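Local atomic coordinates of long form salivary protein D7L1 (Aedes aegypti, PDB entry 3DXL), a protein that binds and sequesters biogenic amines and leukotrienes of the vertebrate host, thereby modulating blood feeding by female mosquitoes. Residues L28-K33 against N39-S44; P100-N103 against A108-K111. All blocks are in the same frame, centred on the assembly; numbering follows the deposited sequence.

Interaction 1 (L28-K33 against N39-S44); sequences LPMLAK and NEPVDS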
# COMPACT_ATOMS: atom_id res chain seq x y z
N LEU A 28 -12.03 8.06 16.70
CA LEU A 28 -12.93 8.55 15.66
C LEU A 28 -12.78 10.05 15.36
O LEU A 28 -12.73 10.43 14.18
CB LEU A 28 -14.39 8.15 15.95
CG LEU A 28 -14.69 6.64 15.85
CD1 LEU A 28 -16.14 6.38 16.23
CD2 LEU A 28 -14.39 6.09 14.47
N PRO A 29 -12.71 10.91 16.39
CA PRO A 29 -12.42 12.32 16.11
C PRO A 29 -11.12 12.55 15.32
O PRO A 29 -11.11 13.36 14.38
CB PRO A 29 -12.34 12.96 17.50
CG PRO A 29 -13.23 12.08 18.35
CD PRO A 29 -12.97 10.69 17.83
N MET A 30 -10.04 11.84 15.67
CA MET A 30 -8.79 11.99 14.93
C MET A 30 -8.94 11.50 13.49
O MET A 30 -8.52 12.19 12.56
CB MET A 30 -7.63 11.29 15.64
CG MET A 30 -7.27 11.94 16.97
SD MET A 30 -5.49 12.04 17.21
CE MET A 30 -5.35 11.93 18.99
N LEU A 31 -9.56 10.34 13.31
CA LEU A 31 -9.77 9.81 11.97
C LEU A 31 -10.52 10.81 11.08
O LEU A 31 -10.14 11.03 9.93
CB LEU A 31 -10.52 8.48 12.05
CG LEU A 31 -10.96 7.85 10.73
CD1 LEU A 31 -9.80 7.55 9.80
CD2 LEU A 31 -11.77 6.59 11.00
N ALA A 32 -11.57 11.42 11.63
CA ALA A 32 -12.39 12.37 10.88
C ALA A 32 -11.59 13.56 10.36
O ALA A 32 -11.85 14.05 9.26
CB ALA A 32 -13.57 12.84 11.72
N LYS A 33 -10.64 14.03 11.17
CA LYS A 33 -9.78 15.14 10.79
C LYS A 33 -8.69 14.71 9.82
O LYS A 33 -8.52 15.31 8.75
CB LYS A 33 -9.15 15.77 12.03
CG LYS A 33 -10.13 16.57 12.87
CD LYS A 33 -9.48 17.20 14.09
CE LYS A 33 -9.42 16.24 15.27
NZ LYS A 33 -9.16 16.94 16.56
N ASN A 39 -4.39 17.92 10.01
CA ASN A 39 -3.44 17.21 10.85
C ASN A 39 -3.48 17.76 12.27
O ASN A 39 -2.63 18.56 12.67
CB ASN A 39 -2.03 17.27 10.26
CG ASN A 39 -1.90 16.47 8.98
OD1 ASN A 39 -2.67 15.53 8.73
ND2 ASN A 39 -0.93 16.84 8.15
N GLU A 40 -4.50 17.34 13.00
CA GLU A 40 -4.80 17.83 14.33
C GLU A 40 -5.21 16.66 15.21
O GLU A 40 -5.73 15.66 14.69
CB GLU A 40 -5.94 18.86 14.28
CG GLU A 40 -5.56 20.17 13.61
CD GLU A 40 -6.73 21.11 13.40
OE1 GLU A 40 -7.85 20.81 13.86
OE2 GLU A 40 -6.53 22.16 12.76
N PRO A 41 -5.00 16.77 16.54
CA PRO A 41 -4.35 17.89 17.24
C PRO A 41 -2.83 17.89 17.06
O PRO A 41 -2.20 16.83 17.11
CB PRO A 41 -4.71 17.65 18.72
CG PRO A 41 -5.75 16.57 18.71
CD PRO A 41 -5.51 15.76 17.48
N VAL A 42 -2.25 19.07 16.88
CA VAL A 42 -0.82 19.17 16.60
C VAL A 42 0.05 18.76 17.79
O VAL A 42 1.22 18.42 17.60
CB VAL A 42 -0.41 20.57 16.06
CG1 VAL A 42 -1.16 20.88 14.76
CG2 VAL A 42 -0.60 21.67 17.11
N ASP A 43 -0.52 18.79 18.99
CA ASP A 43 0.20 18.46 20.22
C ASP A 43 0.18 16.97 20.57
O ASP A 43 0.82 16.54 21.52
CB ASP A 43 -0.37 19.25 21.40
CG ASP A 43 -0.18 20.75 21.26
OD1 ASP A 43 0.74 21.18 20.53
OD2 ASP A 43 -0.95 21.50 21.90
N SER A 44 -0.56 16.19 19.78
CA SER A 44 -0.72 14.77 20.02
C SER A 44 0.41 13.97 19.38
O SER A 44 0.65 14.11 18.18
CB SER A 44 -2.07 14.30 19.46
OG SER A 44 -2.15 12.89 19.45
O HOH W 1 -8.61 19.68 16.23
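Met30 and Lys33, one helical turn apart, reach from the same side of the helix to the loop that follows it, and the two use different chemistry. Met30 meets the loop through its thioether end. Its sulfur, SD, sits 3.7 Å from CD of Pro41, the thioether chain crossing the proline ring at about a right angle. Beyond the sulfur, the terminal methyl CE points to the hydroxyl of Ser44, an approach that stays doubtful in detail because both residues were modelled in two conformers. The methionine leaves the helix with CG beside its backbone N and then bends at chi2 (-139°), a turn that brings its end closer to the loop than its first bond would suggest.

Lys33 adds apolar contacts of its aliphatic chain and one water-mediated link. Its CD lies 3.9 Å from CB of Glu40, and its CE is 3.8 Å from the carbonyl oxygen of that residue. The bend at chi3 (-85°) carries Lys33 NZ to 3.9 Å from Pro41 CD. With Lys33 NZ and Glu40 OE1 still 4.9 Å apart, the opposite charges make no direct salt bridge; a water bridges them, accepting from Lys33 NZ at 2.8 Å and donating to Glu40 OE1.

Hydrogen bonds from backbone and side chains hold the loop's shape. Pro41 follows a cis peptide bond and opens a type I turn to Ser44, closed by the bond from Ser44 N to Pro41 O. Trp34 NE1 donates to Glu40 O, tying the loop to the helix end. Ser44, through a weak bond from Ala46 N to its OG, is the N-cap of helix 45-58. The whole forms the connection between helices 27-34 and 45-58 of the N-terminal odorant-binding-protein-like domain, with the side chain of Lys33 about 9 Å from that of Trp37, which binds leukotriene E4.

Interaction 2 (P100-N103 against A108-K111); sequences PSTN and AVFK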
# COMPACT_ATOMS: atom_id res chain seq x y z
N PRO A 100 14.67 23.50 7.32
CA PRO A 100 15.98 23.12 7.83
C PRO A 100 16.13 21.61 7.92
O PRO A 100 15.13 20.88 7.93
CB PRO A 100 15.99 23.73 9.23
CG PRO A 100 14.56 23.74 9.64
CD PRO A 100 13.82 24.07 8.37
N SER A 101 17.37 21.15 7.98
CA SER A 101 17.64 19.76 8.32
C SER A 101 16.97 19.47 9.65
O SER A 101 16.93 20.31 10.54
CB SER A 101 19.14 19.51 8.36
OG SER A 101 19.67 19.69 7.06
N THR A 102 16.36 18.29 9.77
CA THR A 102 15.45 18.02 10.87
C THR A 102 15.66 16.60 11.40
O THR A 102 15.76 15.65 10.63
CB THR A 102 13.98 18.22 10.40
OG1 THR A 102 13.78 19.59 10.02
CG2 THR A 102 12.98 17.87 11.50
N ASN A 103 15.70 16.49 12.73
CA ASN A 103 15.87 15.20 13.41
C ASN A 103 14.78 14.20 13.08
O ASN A 103 13.62 14.57 12.91
CB ASN A 103 15.93 15.40 14.93
CG ASN A 103 17.15 16.19 15.38
OD1 ASN A 103 18.14 16.32 14.65
ND2 ASN A 103 17.09 16.72 16.60
N ALA A 108 9.67 16.36 15.81
CA ALA A 108 10.50 17.30 15.06
C ALA A 108 10.09 17.39 13.59
O ALA A 108 9.96 18.48 13.03
CB ALA A 108 11.97 16.95 15.20
N VAL A 109 9.87 16.23 12.97
CA VAL A 109 9.45 16.16 11.58
C VAL A 109 8.10 16.85 11.41
O VAL A 109 7.92 17.68 10.51
CB VAL A 109 9.39 14.70 11.07
CG1 VAL A 109 8.79 14.62 9.67
CG2 VAL A 109 10.79 14.09 11.08
N PHE A 110 7.15 16.51 12.29
CA PHE A 110 5.82 17.10 12.20
C PHE A 110 5.85 18.61 12.37
O PHE A 110 5.23 19.34 11.60
CB PHE A 110 4.87 16.47 13.21
CG PHE A 110 3.47 16.94 13.05
CD1 PHE A 110 2.59 16.28 12.20
CD2 PHE A 110 3.02 18.08 13.71
CE1 PHE A 110 1.30 16.73 12.02
CE2 PHE A 110 1.73 18.54 13.54
CZ PHE A 110 0.86 17.86 12.70
N LYS A 111 6.57 19.08 13.39
CA LYS A 111 6.62 20.51 13.69
C LYS A 111 7.20 21.30 12.52
O LYS A 111 6.70 22.37 12.18
CB LYS A 111 7.41 20.74 14.98
CG LYS A 111 7.56 22.21 15.38
CD LYS A 111 8.25 22.34 16.73
CE LYS A 111 8.60 23.79 17.05
NZ LYS A 111 9.67 24.32 16.17
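Thr102 turns its methyl against the start of helix 106-119, and van der Waals packing carries the whole contact. Thr102 CG2 rests 3.4 Å from the carbonyl oxygen of Ala108 and 3.9 Å from that residue's CB, so the methyl meets both the backbone and the side chain of one residue. Its first torsion explains the placement: with chi1 at -62°, CG2 extends anti to the backbone N, while OG1 takes the position beside that N.

Asn103 contributes mainly through its carbonyl oxygen, which approaches CG2 of Val109 to 3.4 Å and CB of Ala108 to 3.7 Å, two carbon neighbours on successive residues of the helix.

The setting is the loop between helices 86-97 and 106-119 of an all-helical odorant-binding-protein fold, doubling back on the first turn of the helix it leads into. Val109 also reaches helix 45-58, at Lys52 and Leu55, and it shares Phe68 with Thr102.

No hydrogen bond joins the two segments; those nearby order the loop and tie it to its surroundings. Thr102 OG1 donates to Pro100 O over 2.8 Å, approaching from above the carbonyl plane, 47° out of it, which restrains the rotation of the threonine side chain. Tyr61 OH bonds to Thr102 O, and the backbone of Thr102 pairs with Gln66. Asp105 OD2, just ahead of the helix, accepts from Ala108 N.

In the fold
Both contacts belong to the N-terminal odorant-binding-protein-like domain, interaction 1 coming wholly first in sequence. Their centres are about 19 Å apart, yet they meet through helix 106-119: the ring of Phe110 packs at 3.6 Å between its CZ and Asn39 O, and also touches Val42. Helix 45-58 is common to both as well, since Ser44 of interaction 1 caps its start and Val109 of interaction 2 packs on it. Each contact thus illustrates a loop folded against a neighbouring helix in sequence, after helix 27-34 in one case and before helix 106-119 in the other, within the domain that binds lipids.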